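Local structure of complement C1r subcomponent (Homo sapiens, 6F1D) at residues A[33-38]-A[92-97]; A[67-72]-A[88-93]; A[61-66]-A[98-103]; A[49-54]-A[103-108]. The protein cleaves and activates C1s within the C1 complex of complement, and its calcium-binding CUB domain, described here, probably takes part in C1r-C1s assembly. All blocks are in the same frame, centred on the assembly; numbering follows the deposited sequence.

Contact 1 (A[33-38]-A[92-97])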
loop_
_atom_site.group_PDB
_atom_site.type_symbol
_atom_site.label_atom_id
_atom_site.label_comp_id
_atom_site.label_asym_id
_atom_site.label_seq_id
_atom_site.Cartn_x
_atom_site.Cartn_y
_atom_site.Cartn_z
ATOM N N SER A 33 -5.225 1.074 7.267
ATOM C CA SER A 33 -4.930 2.306 7.993
ATOM C C SER A 33 -3.806 2.063 8.981
ATOM O O SER A 33 -3.801 1.041 9.684
ATOM C CB SER A 33 -6.178 2.825 8.749
ATOM O OG SER A 33 -7.256 3.050 7.845
ATOM N N ILE A 34 -2.899 3.028 9.092
ATOM C CA ILE A 34 -1.876 3.048 10.136
ATOM C C ILE A 34 -2.123 4.266 11.006
ATOM O O ILE A 34 -2.252 5.386 10.491
ATOM C CB ILE A 34 -0.462 3.126 9.545
ATOM C CG1 ILE A 34 -0.314 2.094 8.438
ATOM C CG2 ILE A 34 0.585 2.951 10.683
ATOM C CD1 ILE A 34 1.076 2.207 7.741
ATOM N N ARG A 35 -2.209 4.058 12.309
ATOM C CA ARG A 35 -2.453 5.173 13.222
ATOM C C ARG A 35 -1.509 5.001 14.396
ATOM O O ARG A 35 -1.616 4.006 15.124
ATOM C CB ARG A 35 -3.912 5.201 13.699
ATOM C CG ARG A 35 -4.951 5.457 12.560
ATOM C CD ARG A 35 -4.880 6.917 12.153
ATOM N NE ARG A 35 -5.884 7.307 11.163
ATOM C CZ ARG A 35 -5.884 6.930 9.889
ATOM N NH1 ARG A 35 -4.913 6.130 9.415
ATOM N NH2 ARG A 35 -6.865 7.375 9.083
ATOM N N VAL A 36 -0.592 5.947 14.595
ATOM C CA VAL A 36 0.346 5.853 15.715
ATOM C C VAL A 36 0.261 7.150 16.508
ATOM O O VAL A 36 -0.489 8.070 16.165
ATOM C CB VAL A 36 1.784 5.547 15.254
ATOM C CG1 VAL A 36 1.825 4.201 14.505
ATOM C CG2 VAL A 36 2.298 6.629 14.338
ATOM N N GLU A 37 0.996 7.214 17.615
ATOM C CA GLU A 37 0.759 8.342 18.504
ATOM C C GLU A 37 1.373 9.615 17.931
ATOM O O GLU A 37 2.349 9.580 17.175
ATOM C CB GLU A 37 1.285 8.069 19.917
ATOM C CG GLU A 37 1.270 9.291 20.876
ATOM C CD GLU A 37 -0.113 9.972 21.116
ATOM O OE1 GLU A 37 -0.278 10.564 22.209
ATOM O OE2 GLU A 37 -1.021 9.946 20.247
ATOM N N ARG A 38 0.729 10.750 18.248
ATOM C CA ARG A 38 1.272 12.055 17.920
ATOM C C ARG A 38 2.718 12.141 18.393
ATOM O O ARG A 38 3.097 11.573 19.424
ATOM C CB ARG A 38 0.426 13.147 18.576
ATOM C CG ARG A 38 0.803 14.573 18.186
ATOM C CD ARG A 38 -0.332 15.560 18.470
ATOM N NE ARG A 38 -1.570 15.180 17.787
ATOM C CZ ARG A 38 -2.770 15.173 18.362
ATOM N NH1 ARG A 38 -2.904 15.541 19.635
ATOM N NH2 ARG A 38 -3.835 14.798 17.659
ATOM N N ALA A 92 -0.613 9.286 10.594
ATOM C CA ALA A 92 -1.855 8.684 10.087
ATOM C C ALA A 92 -1.678 8.454 8.599
ATOM O O ALA A 92 -1.587 9.418 7.833
ATOM C CB ALA A 92 -3.056 9.596 10.333
ATOM N N VAL A 93 -1.609 7.196 8.193
ATOM C CA VAL A 93 -1.463 6.837 6.782
ATOM C C VAL A 93 -2.631 5.939 6.389
ATOM O O VAL A 93 -3.113 5.147 7.209
ATOM C CB VAL A 93 -0.100 6.159 6.557
ATOM C CG1 VAL A 93 -0.014 5.452 5.210
ATOM C CG2 VAL A 93 0.999 7.256 6.695
ATOM N N ASP A 94 -3.131 6.092 5.163
ATOM C CA ASP A 94 -4.080 5.115 4.643
ATOM C C ASP A 94 -3.573 4.630 3.294
ATOM O O ASP A 94 -3.062 5.425 2.501
ATOM C CB ASP A 94 -5.470 5.700 4.498
ATOM C CG ASP A 94 -6.082 6.112 5.858
ATOM O OD1 ASP A 94 -6.968 5.369 6.383
ATOM O OD2 ASP A 94 -5.680 7.185 6.393
ATOM N N LEU A 95 -3.666 3.327 3.057
ATOM C CA LEU A 95 -3.437 2.738 1.737
ATOM C C LEU A 95 -4.753 2.193 1.218
ATOM O O LEU A 95 -5.468 1.502 1.944
ATOM C CB LEU A 95 -2.417 1.619 1.783
ATOM C CG LEU A 95 -1.051 2.111 2.250
ATOM C CD1 LEU A 95 -0.996 1.855 3.730
ATOM C CD2 LEU A 95 0.038 1.349 1.513
ATOM N N LEU A 96 -5.072 2.528 -0.019
ATOM C CA LEU A 96 -6.267 2.057 -0.694
ATOM C C LEU A 96 -5.747 1.213 -1.847
ATOM O O LEU A 96 -4.944 1.692 -2.640
ATOM C CB LEU A 96 -7.095 3.220 -1.229
ATOM C CG LEU A 96 -7.692 4.209 -0.246
ATOM C CD1 LEU A 96 -8.718 5.055 -1.002
ATOM C CD2 LEU A 96 -8.312 3.444 0.924
ATOM N N PHE A 97 -6.150 -0.043 -1.912
ATOM C CA PHE A 97 -5.768 -0.915 -3.022
ATOM C C PHE A 97 -7.034 -1.318 -3.775
ATOM O O PHE A 97 -7.905 -1.989 -3.205
ATOM C CB PHE A 97 -5.038 -2.140 -2.449
ATOM C CG PHE A 97 -4.452 -3.070 -3.472
ATOM C CD1 PHE A 97 -4.542 -4.430 -3.269
ATOM C CD2 PHE A 97 -3.774 -2.594 -4.583
ATOM C CE1 PHE A 97 -3.985 -5.339 -4.203
ATOM C CE2 PHE A 97 -3.207 -3.499 -5.512
ATOM C CZ PHE A 97 -3.308 -4.850 -5.300
#
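Ile34 and Val93 pair their backbones as an antiparallel hydrogen-bonded couple. Ile34 N reaches Val93 O over 2.8 Å in a nearly straight bond (175° at the hydrogen), and Val93 N returns a bond of 3.0 Å to Ile34 O. On either side of this couple, Ser33 faces Asp94 and Arg35 faces Ala92 as non-hydrogen-bonded pairs.

The ionic part lies on the face carrying Ser33, Arg35, Ala92 and Asp94. The Arg35 chain bends at chi2 (-74°, which places CD) and folds back over the neighbouring strand. Arg35 NH2 forms a salt bridge with Asp94 OD2 at 2.9 Å, meeting the syn lone pair of that oxygen, while the guanidinium and carboxylate planes stand 83° apart. NH1 turns inward, bonding to Ile34 O at 3.0 Å from above that carbonyl plane and, more weakly, to Val93 O. The other carboxylate oxygen, Asp94 OD1, takes a 2.8 Å bond from Ser33 OG, so both oxygens are held and the rotation of the group is probably fixed.

Apolar contacts complete the join. Ala92 CB sits under one guanidinium face, off toward the rim, and touches Arg35 CD at 3.7 Å. On the opposite face of the sheet, Ile34 and Val93 point to the interior, where both meet Leu42 of strand 40-46. This is a regular cross-strand pairing in the beta-sandwich of a CUB domain: salt bridge outside, aliphatic side chains between the two sheets.

Contact 2 (A[67-72]-A[88-93])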
loop_
_atom_site.group_PDB
_atom_site.type_symbol
_atom_site.label_atom_id
_atom_site.label_comp_id
_atom_site.label_asym_id
_atom_site.label_seq_id
_atom_site.Cartn_x
_atom_site.Cartn_y
_atom_site.Cartn_z
ATOM N N ILE A 67 -1.757 5.980 -1.776
ATOM C CA ILE A 67 -1.248 6.207 -0.426
ATOM C C ILE A 67 -1.589 7.628 0.006
ATOM O O ILE A 67 -1.368 8.579 -0.750
ATOM C CB ILE A 67 0.265 5.961 -0.363
ATOM C CG1 ILE A 67 0.546 4.535 -0.878
ATOM C CG2 ILE A 67 0.765 6.257 1.059
ATOM C CD1 ILE A 67 1.955 3.986 -0.624
ATOM N N TYR A 68 -2.131 7.763 1.224
ATOM C CA TYR A 68 -2.587 9.030 1.785
ATOM C C TYR A 68 -1.868 9.243 3.102
ATOM O O TYR A 68 -1.708 8.304 3.891
ATOM C CB TYR A 68 -4.078 9.048 2.047
ATOM C CG TYR A 68 -4.865 8.969 0.774
ATOM C CD1 TYR A 68 -5.099 7.729 0.171
ATOM C CD2 TYR A 68 -5.316 10.097 0.152
ATOM C CE1 TYR A 68 -5.832 7.649 -1.049
ATOM C CE2 TYR A 68 -6.066 10.033 -1.069
ATOM C CZ TYR A 68 -6.291 8.790 -1.644
ATOM O OH TYR A 68 -6.980 8.671 -2.821
ATOM N N ALA A 69 -1.413 10.455 3.330
ATOM C CA ALA A 69 -0.771 10.812 4.590
ATOM C C ALA A 69 -1.615 11.913 5.184
ATOM O O ALA A 69 -1.701 13.007 4.620
ATOM C CB ALA A 69 0.669 11.265 4.394
ATOM N N ASN A 70 -2.229 11.607 6.319
ATOM C CA ASN A 70 -3.220 12.468 6.959
ATOM C C ASN A 70 -4.183 13.061 5.935
ATOM O O ASN A 70 -4.459 14.254 5.908
ATOM C CB ASN A 70 -2.540 13.546 7.777
ATOM C CG ASN A 70 -3.141 13.657 9.160
ATOM O OD1 ASN A 70 -4.360 13.499 9.325
ATOM N ND2 ASN A 70 -2.297 13.887 10.169
ATOM N N GLY A 71 -4.677 12.207 5.059
ATOM C CA GLY A 71 -5.692 12.626 4.129
ATOM C C GLY A 71 -5.195 13.218 2.822
ATOM O O GLY A 71 -6.008 13.423 1.915
ATOM N N LYS A 72 -3.898 13.492 2.683
ATOM C CA LYS A 72 -3.364 14.087 1.464
ATOM C C LYS A 72 -2.790 12.975 0.590
ATOM O O LYS A 72 -2.048 12.126 1.085
ATOM C CB LYS A 72 -2.284 15.108 1.806
ATOM C CG LYS A 72 -1.489 15.597 0.626
ATOM C CD LYS A 72 -0.023 15.794 1.031
ATOM C CE LYS A 72 0.700 16.717 0.072
ATOM N NZ LYS A 72 1.116 15.975 -1.150
ATOM N N THR A 88 6.620 9.958 5.515
ATOM C CA THR A 88 5.312 10.580 5.368
ATOM C C THR A 88 5.105 11.834 6.202
ATOM O O THR A 88 4.084 12.493 6.018
ATOM C CB THR A 88 4.214 9.601 5.750
ATOM O OG1 THR A 88 4.277 9.383 7.165
ATOM C CG2 THR A 88 4.344 8.284 4.973
ATOM N N SER A 89 6.008 12.153 7.137
ATOM C CA SER A 89 5.818 13.239 8.100
ATOM C C SER A 89 4.442 13.214 8.771
ATOM O O SER A 89 3.897 14.251 9.135
ATOM C CB SER A 89 6.058 14.599 7.443
ATOM O OG SER A 89 7.427 14.719 7.103
ATOM N N SER A 90 3.900 12.028 8.998
ATOM C CA SER A 90 2.534 11.905 9.478
ATOM C C SER A 90 2.429 10.742 10.450
ATOM O O SER A 90 3.127 9.746 10.303
ATOM C CB SER A 90 1.577 11.655 8.304
ATOM O OG SER A 90 0.243 11.596 8.765
ATOM N N ASN A 91 1.516 10.845 11.411
ATOM C CA ASN A 91 1.171 9.704 12.249
ATOM C C ASN A 91 -0.063 8.946 11.764
ATOM O O ASN A 91 -0.524 8.048 12.468
ATOM C CB ASN A 91 0.955 10.158 13.697
ATOM C CG ASN A 91 -0.277 11.016 13.848
ATOM O OD1 ASN A 91 -0.592 11.805 12.971
ATOM N ND2 ASN A 91 -0.991 10.855 14.955
ATOM N N ALA A 92 -0.613 9.286 10.594
ATOM C CA ALA A 92 -1.855 8.684 10.087
ATOM C C ALA A 92 -1.678 8.454 8.599
ATOM O O ALA A 92 -1.587 9.418 7.833
ATOM C CB ALA A 92 -3.056 9.596 10.333
ATOM N N VAL A 93 -1.609 7.196 8.193
ATOM C CA VAL A 93 -1.463 6.837 6.782
ATOM C C VAL A 93 -2.631 5.939 6.389
ATOM O O VAL A 93 -3.113 5.147 7.209
ATOM C CB VAL A 93 -0.100 6.159 6.557
ATOM C CG1 VAL A 93 -0.014 5.452 5.210
ATOM C CG2 VAL A 93 0.999 7.256 6.695
HETATM O O HOH W 1 0.440 13.986 11.015
#
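Asn70 and Ser90 meet where the chain leaves strand 64-69. Ser90 OG stands anti to its backbone N (chi1 -177°), and from there it comes within 3.5 Å of Asn70 CB. The same hydroxyl donates to Ala92 O from above the carbonyl plane. That oxygen also accepts Asn70 N, a 2.7 Å bond almost in line with the C=O, so two donors grip it from different directions.

The amides of Asn70 and Asn91 are turned 55° against each other, and a water joins them rather than a direct bond. It accepts from Asn70 ND2 at 2.9 Å and donates to Asn91 OD1 and Ser90 OG, tying three side chains together. The other end of the Asn91 amide, ND2, is held by Val36 O.

Ala69 points to the opposite side of its strand from Tyr68. Its CB rests against Ser90 CB at 4.0 Å and Thr88 CB at 4.1 Å, and the Thr88 hydroxyl bonds to Leu42 O. Deeper in, Ile67 CG2 lies 4.3 Å from Val93 CG1, a loose aliphatic touch.

A type I' turn from Ala69 to Lys72 reverses the chain into strand 72-77, with Gly71 at positive phi. The contact lies where strand 64-69 ends and strand 92-98 begins, both inner strands of the mixed sheet: 64-69 runs between 92-98 and 72-77, and Ile67 and Val93 face strand 40-46 of the other sheet.

Contact 3 (A[61-66]-A[98-103]). With CA (calcium ion), chain B.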
loop_
_atom_site.group_PDB
_atom_site.type_symbol
_atom_site.label_atom_id
_atom_site.label_comp_id
_atom_site.label_asym_id
_atom_site.label_seq_id
_atom_site.Cartn_x
_atom_site.Cartn_y
_atom_site.Cartn_z
ATOM N N PRO A 61 -4.404 2.038 -15.203
ATOM C CA PRO A 61 -5.833 1.925 -15.525
ATOM C C PRO A 61 -6.497 0.713 -14.915
ATOM O O PRO A 61 -7.727 0.675 -14.832
ATOM C CB PRO A 61 -5.832 1.816 -17.060
ATOM C CG PRO A 61 -4.574 1.025 -17.334
ATOM C CD PRO A 61 -3.557 1.518 -16.281
ATOM N N TYR A 62 -5.740 -0.267 -14.452
ATOM C CA TYR A 62 -6.364 -1.541 -14.091
ATOM C C TYR A 62 -6.507 -1.642 -12.587
ATOM O O TYR A 62 -7.619 -1.647 -12.051
ATOM C CB TYR A 62 -5.514 -2.693 -14.621
ATOM C CG TYR A 62 -5.451 -2.776 -16.140
ATOM C CD1 TYR A 62 -4.235 -2.956 -16.797
ATOM C CD2 TYR A 62 -6.612 -2.676 -16.925
ATOM C CE1 TYR A 62 -4.168 -3.041 -18.152
ATOM C CE2 TYR A 62 -6.538 -2.761 -18.292
ATOM C CZ TYR A 62 -5.306 -2.963 -18.893
ATOM O OH TYR A 62 -5.233 -3.042 -20.256
ATOM N N ASP A 63 -5.382 -1.743 -11.903
ATOM C CA ASP A 63 -5.323 -1.904 -10.459
ATOM C C ASP A 63 -4.511 -0.733 -9.945
ATOM O O ASP A 63 -3.647 -0.243 -10.670
ATOM C CB ASP A 63 -4.617 -3.227 -10.024
ATOM C CG ASP A 63 -5.199 -4.459 -10.682
ATOM O OD1 ASP A 63 -6.365 -4.432 -11.124
ATOM O OD2 ASP A 63 -4.473 -5.475 -10.781
ATOM N N GLN A 64 -4.781 -0.279 -8.707
ATOM C CA GLN A 64 -4.063 0.892 -8.197
ATOM C C GLN A 64 -3.773 0.707 -6.729
ATOM O O GLN A 64 -4.665 0.289 -5.983
ATOM C CB GLN A 64 -4.871 2.200 -8.334
ATOM C CG GLN A 64 -5.334 2.526 -9.746
ATOM C CD GLN A 64 -6.617 1.775 -10.171
ATOM O OE1 GLN A 64 -7.475 1.481 -9.352
ATOM N NE2 GLN A 64 -6.759 1.532 -11.482
ATOM N N LEU A 65 -2.580 1.117 -6.294
ATOM C CA LEU A 65 -2.289 1.305 -4.866
ATOM C C LEU A 65 -2.139 2.810 -4.602
ATOM O O LEU A 65 -1.267 3.460 -5.180
ATOM C CB LEU A 65 -1.015 0.558 -4.463
ATOM C CG LEU A 65 -0.654 0.748 -2.977
ATOM C CD1 LEU A 65 -1.833 0.186 -2.150
ATOM C CD2 LEU A 65 0.640 -0.041 -2.653
ATOM N N GLN A 66 -3.012 3.379 -3.777
ATOM C CA GLN A 66 -2.998 4.810 -3.503
ATOM C C GLN A 66 -2.609 5.000 -2.047
ATOM O O GLN A 66 -3.049 4.232 -1.190
ATOM C CB GLN A 66 -4.367 5.433 -3.749
ATOM C CG GLN A 66 -5.005 5.017 -5.023
ATOM C CD GLN A 66 -6.272 5.770 -5.256
ATOM O OE1 GLN A 66 -6.915 6.248 -4.300
ATOM N NE2 GLN A 66 -6.659 5.886 -6.517
ATOM N N PHE A 98 -7.122 -0.943 -5.051
ATOM C CA PHE A 98 -8.258 -1.272 -5.906
ATOM C C PHE A 98 -7.798 -2.237 -6.985
ATOM O O PHE A 98 -6.761 -2.003 -7.609
ATOM C CB PHE A 98 -8.797 -0.037 -6.618
ATOM C CG PHE A 98 -9.278 1.059 -5.699
ATOM C CD1 PHE A 98 -10.576 1.047 -5.217
ATOM C CD2 PHE A 98 -8.448 2.132 -5.373
ATOM C CE1 PHE A 98 -11.046 2.063 -4.393
ATOM C CE2 PHE A 98 -8.913 3.170 -4.545
ATOM C CZ PHE A 98 -10.212 3.128 -4.059
ATOM N N THR A 99 -8.561 -3.287 -7.235
ATOM C CA THR A 99 -8.172 -4.193 -8.304
ATOM C C THR A 99 -9.377 -4.475 -9.169
ATOM O O THR A 99 -10.529 -4.469 -8.702
ATOM C CB THR A 99 -7.594 -5.519 -7.785
ATOM O OG1 THR A 99 -8.621 -6.248 -7.092
ATOM C CG2 THR A 99 -6.474 -5.260 -6.783
ATOM N N ASP A 100 -9.119 -4.746 -10.430
ATOM C CA ASP A 100 -10.214 -4.938 -11.367
ATOM C C ASP A 100 -10.531 -6.428 -11.487
ATOM O O ASP A 100 -10.121 -7.220 -10.643
ATOM C CB ASP A 100 -9.868 -4.323 -12.723
ATOM C CG ASP A 100 -8.735 -5.081 -13.460
ATOM O OD1 ASP A 100 -8.144 -6.046 -12.906
ATOM O OD2 ASP A 100 -8.426 -4.681 -14.618
ATOM N N GLU A 101 -11.190 -6.836 -12.577
ATOM C CA GLU A 101 -11.795 -8.161 -12.639
ATOM C C GLU A 101 -10.827 -9.288 -13.018
ATOM O O GLU A 101 -11.232 -10.448 -12.921
ATOM C CB GLU A 101 -12.972 -8.149 -13.635
ATOM C CG GLU A 101 -12.563 -7.862 -15.089
ATOM C CD GLU A 101 -13.763 -7.698 -16.051
ATOM O OE1 GLU A 101 -14.696 -6.905 -15.751
ATOM O OE2 GLU A 101 -13.771 -8.372 -17.111
ATOM N N SER A 102 -9.585 -9.012 -13.455
ATOM C CA SER A 102 -8.758 -10.108 -13.971
ATOM C C SER A 102 -7.268 -9.819 -13.800
ATOM O O SER A 102 -6.849 -8.691 -13.492
ATOM C CB SER A 102 -9.037 -10.353 -15.447
ATOM O OG SER A 102 -8.541 -9.224 -16.184
ATOM N N GLY A 103 -6.474 -10.859 -14.050
ATOM C CA GLY A 103 -5.028 -10.800 -14.045
ATOM C C GLY A 103 -4.429 -11.553 -12.856
ATOM O O GLY A 103 -5.081 -11.796 -11.834
HETATM CA CA CA B . -6.037 -6.780 -12.169
HETATM O O HOH W 2 -7.251 -7.685 -10.408
HETATM O O HOH W 3 -4.334 -8.528 -11.466
#
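Asp63 reaches across to Thr99 and Asp100. CB rests 3.5 Å from Phe98 O, and CG, beside the backbone N (chi1 -53°), comes near Thr99 CA. At the tip both oxygens bind the calcium ion, OD1 at 2.6 Å and OD2 at 2.5 Å. OD1 also accepts Asp100 N over 2.9 Å, from above the carboxylate plane, while OD2 takes a second bond from Tyr24 OH.

Asp100 OD1 approaches Asp63 OD1 to 3.0 Å, an approach of two carboxylate oxygens that the calcium bound by both probably offsets. Ser102 O, two waters and Glu53 OE2 bring the ligands to seven. The other oxygen, Asp100 OD2, lies 3.5 Å from Tyr62 CB; the two side chains run alongside, pointing the same way.

Next to the metal site, Gln64 and Phe98 form an antiparallel hydrogen-bonded pair. Gln64 OE1 comes near Phe98 CB, while its NE2 bonds to Cys60 O. Gln66 OE1, hydrogen-bonded to Tyr68 OH, meets the edge of the Phe98 ring at CE2, 3.7 Å away. The site thus grows directly from the sheet: strand 64-69 begins and strand 92-98 ends here, with strand 72-77 flanking 64-69 on its far side.

Contact 4 (A[49-54]-A[103-108]). Unlike the reference sequence in segment 49-54: Glu53 (reference Asp). With CA (calcium ion), chain B.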
loop_
_atom_site.group_PDB
_atom_site.type_symbol
_atom_site.label_atom_id
_atom_site.label_comp_id
_atom_site.label_asym_id
_atom_site.label_seq_id
_atom_site.Cartn_x
_atom_site.Cartn_y
_atom_site.Cartn_z
ATOM N N PRO A 49 9.292 -9.002 -4.165
ATOM C CA PRO A 49 8.699 -8.445 -5.374
ATOM C C PRO A 49 7.581 -7.456 -5.132
ATOM O O PRO A 49 6.861 -7.487 -4.132
ATOM C CB PRO A 49 8.145 -9.682 -6.084
ATOM C CG PRO A 49 7.775 -10.574 -4.942
ATOM C CD PRO A 49 8.959 -10.429 -4.022
ATOM N N PHE A 50 7.467 -6.551 -6.094
ATOM C CA PHE A 50 6.378 -5.590 -6.187
ATOM C C PHE A 50 5.822 -5.786 -7.580
ATOM O O PHE A 50 6.581 -5.744 -8.552
ATOM C CB PHE A 50 6.885 -4.158 -5.992
ATOM C CG PHE A 50 5.806 -3.095 -6.071
ATOM C CD1 PHE A 50 5.465 -2.507 -7.283
ATOM C CD2 PHE A 50 5.187 -2.672 -4.936
ATOM C CE1 PHE A 50 4.477 -1.505 -7.327
ATOM C CE2 PHE A 50 4.236 -1.691 -4.962
ATOM C CZ PHE A 50 3.870 -1.109 -6.161
ATOM N N ASP A 51 4.522 -6.067 -7.687
ATOM C CA ASP A 51 3.961 -6.388 -9.002
ATOM C C ASP A 51 2.464 -6.080 -8.959
ATOM O O ASP A 51 1.684 -6.870 -8.418
ATOM C CB ASP A 51 4.256 -7.845 -9.372
ATOM C CG ASP A 51 3.562 -8.281 -10.649
ATOM O OD1 ASP A 51 3.292 -7.392 -11.506
ATOM O OD2 ASP A 51 3.301 -9.509 -10.799
ATOM N N ILE A 52 2.095 -4.910 -9.468
ATOM C CA ILE A 52 0.693 -4.529 -9.611
ATOM C C ILE A 52 0.466 -4.360 -11.104
ATOM O O ILE A 52 1.269 -3.705 -11.781
ATOM C CB ILE A 52 0.371 -3.237 -8.846
ATOM C CG1 ILE A 52 0.632 -3.424 -7.338
ATOM C CG2 ILE A 52 -1.096 -2.743 -9.124
ATOM C CD1 ILE A 52 0.333 -2.198 -6.511
ATOM N N GLU A 53 -0.613 -4.949 -11.611
ATOM C CA GLU A 53 -0.830 -4.990 -13.052
ATOM C C GLU A 53 -0.840 -3.564 -13.619
ATOM O O GLU A 53 -1.417 -2.647 -13.004
ATOM C CB GLU A 53 -2.159 -5.726 -13.325
ATOM C CG GLU A 53 -2.557 -5.850 -14.824
ATOM C CD GLU A 53 -3.971 -6.393 -15.002
ATOM O OE1 GLU A 53 -4.295 -6.910 -16.094
ATOM O OE2 GLU A 53 -4.783 -6.281 -14.065
ATOM N N ASP A 54 -0.163 -3.352 -14.748
ATOM C CA ASP A 54 -0.089 -2.007 -15.338
ATOM C C ASP A 54 -0.430 -2.038 -16.827
ATOM O O ASP A 54 -0.917 -3.035 -17.365
ATOM C CB ASP A 54 1.289 -1.348 -15.127
ATOM C CG ASP A 54 2.390 -2.071 -15.862
ATOM O OD1 ASP A 54 2.121 -3.160 -16.435
ATOM O OD2 ASP A 54 3.544 -1.567 -15.858
ATOM N N GLY A 103 -6.474 -10.859 -14.050
ATOM C CA GLY A 103 -5.028 -10.800 -14.045
ATOM C C GLY A 103 -4.429 -11.553 -12.856
ATOM O O GLY A 103 -5.081 -11.796 -11.834
ATOM N N ASP A 104 -3.157 -11.927 -13.014
ATOM C CA ASP A 104 -2.386 -12.663 -12.015
ATOM C C ASP A 104 -1.125 -11.829 -11.776
ATOM O O ASP A 104 -0.204 -11.851 -12.596
ATOM C CB ASP A 104 -2.033 -14.058 -12.510
ATOM C CG ASP A 104 -3.208 -15.052 -12.373
ATOM O OD1 ASP A 104 -3.723 -15.217 -11.234
ATOM O OD2 ASP A 104 -3.603 -15.659 -13.393
ATOM N N SER A 105 -1.108 -11.047 -10.709
ATOM C CA SER A 105 0.047 -10.232 -10.346
ATOM C C SER A 105 0.364 -10.516 -8.893
ATOM O O SER A 105 -0.545 -10.771 -8.081
ATOM C CB SER A 105 -0.210 -8.716 -10.546
ATOM O OG SER A 105 -1.026 -8.483 -11.682
ATOM N N ARG A 106 1.642 -10.412 -8.549
ATOM C CA ARG A 106 2.060 -10.923 -7.248
ATOM C C ARG A 106 1.696 -9.989 -6.103
ATOM O O ARG A 106 1.587 -10.458 -4.967
ATOM C CB ARG A 106 3.559 -11.209 -7.254
ATOM C CG ARG A 106 3.932 -12.305 -8.272
ATOM C CD ARG A 106 5.402 -12.501 -8.341
ATOM N NE ARG A 106 5.819 -13.479 -7.357
ATOM C CZ ARG A 106 7.088 -13.787 -7.115
ATOM N NH1 ARG A 106 8.056 -13.182 -7.804
ATOM N NH2 ARG A 106 7.386 -14.700 -6.192
ATOM N N GLY A 107 1.511 -8.678 -6.350
ATOM C CA GLY A 107 1.051 -7.773 -5.291
ATOM C C GLY A 107 2.169 -6.998 -4.605
ATOM O O GLY A 107 3.252 -6.808 -5.167
ATOM N N TRP A 108 1.967 -6.582 -3.359
ATOM C CA TRP A 108 2.961 -5.700 -2.756
ATOM C C TRP A 108 3.035 -6.036 -1.280
ATOM O O TRP A 108 2.098 -6.601 -0.702
ATOM C CB TRP A 108 2.581 -4.218 -2.947
ATOM C CG TRP A 108 1.162 -3.980 -2.540
ATOM C CD1 TRP A 108 0.065 -4.099 -3.337
ATOM C CD2 TRP A 108 0.661 -3.664 -1.225
ATOM N NE1 TRP A 108 -1.074 -3.811 -2.624
ATOM C CE2 TRP A 108 -0.740 -3.567 -1.325
ATOM C CE3 TRP A 108 1.268 -3.417 0.023
ATOM C CZ2 TRP A 108 -1.555 -3.258 -0.242
ATOM C CZ3 TRP A 108 0.446 -3.117 1.093
ATOM C CH2 TRP A 108 -0.946 -3.026 0.947
HETATM CA CA CA B . -6.037 -6.780 -12.169
HETATM O O HOH W 4 1.801 -8.027 -13.336
HETATM O O HOH W 3 -4.334 -8.528 -11.466
HETATM O O HOH W 2 -7.251 -7.685 -10.408
#
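Gly107 N bonds to Asp51 O at 2.8 Å, and Asp51 N answers with 2.9 Å to Gly107 O. Together they make a single antiparallel bridge between two loops. Gly107 adopts a positive phi at which a CB would jam against the preceding carbonyl.

The Asp51 side chain adds a third link. Its CG is anti to the backbone N (chi1 173°), and OD2 accepts Arg106 N over 2.9 Å from well above the carboxylate plane, with Ser105 CA beside OD2 at 3.4 Å. Asp51 thus holds Arg106 and Gly107 with its side chain and its backbone together. The charged end of Arg106 goes elsewhere: one face of its guanidinium lies over Pro49 CG, which sits under its centre at about van der Waals distance, and NE bonds to Pro21 O.

On the buried side, Trp108 CB lies 3.6 Å from Phe50 CD2, and Ile52 CD1 reaches Trp108 CD1 at 3.7 Å. The indole goes on to pack edge-to-face with Phe97 and Tyr32, so these loops close one end of the hydrophobic interior.

Toward the metal, Ser105 OG touches Glu53 CB at 3.4 Å. Glu53, which differs from the reference sequence, extends its chain so that OE2 binds the calcium ion at 2.3 Å. Gly103 runs past this carboxylate, and a CB there would come very close to OE2. From the 49-54 loop, Glu53 completes the calcium site characteristic of calcium-binding CUB domains.

The four contacts fall into two clusters at opposite ends of one CUB sandwich. Contacts 1 and 2, with centres 6 Å apart, share Ala92 and Val93 and place strand 92-98 between 29-35 and 64-69 of the same sheet. The centres of contacts 3 and 4 are 9 Å apart at the far end, about 21 to 24 Å from those of the first pair; both reach the calcium ion. The chain order is 33-38, 49-54, 61-66, 67-72, 88-93 running on into 92-97, 98-103, 103-108: contact 2 falls within the span of contact 3, and that within contact 4, while contact 1 crosses both. Widely separated loops thus gather round one metal, which probably orders this end.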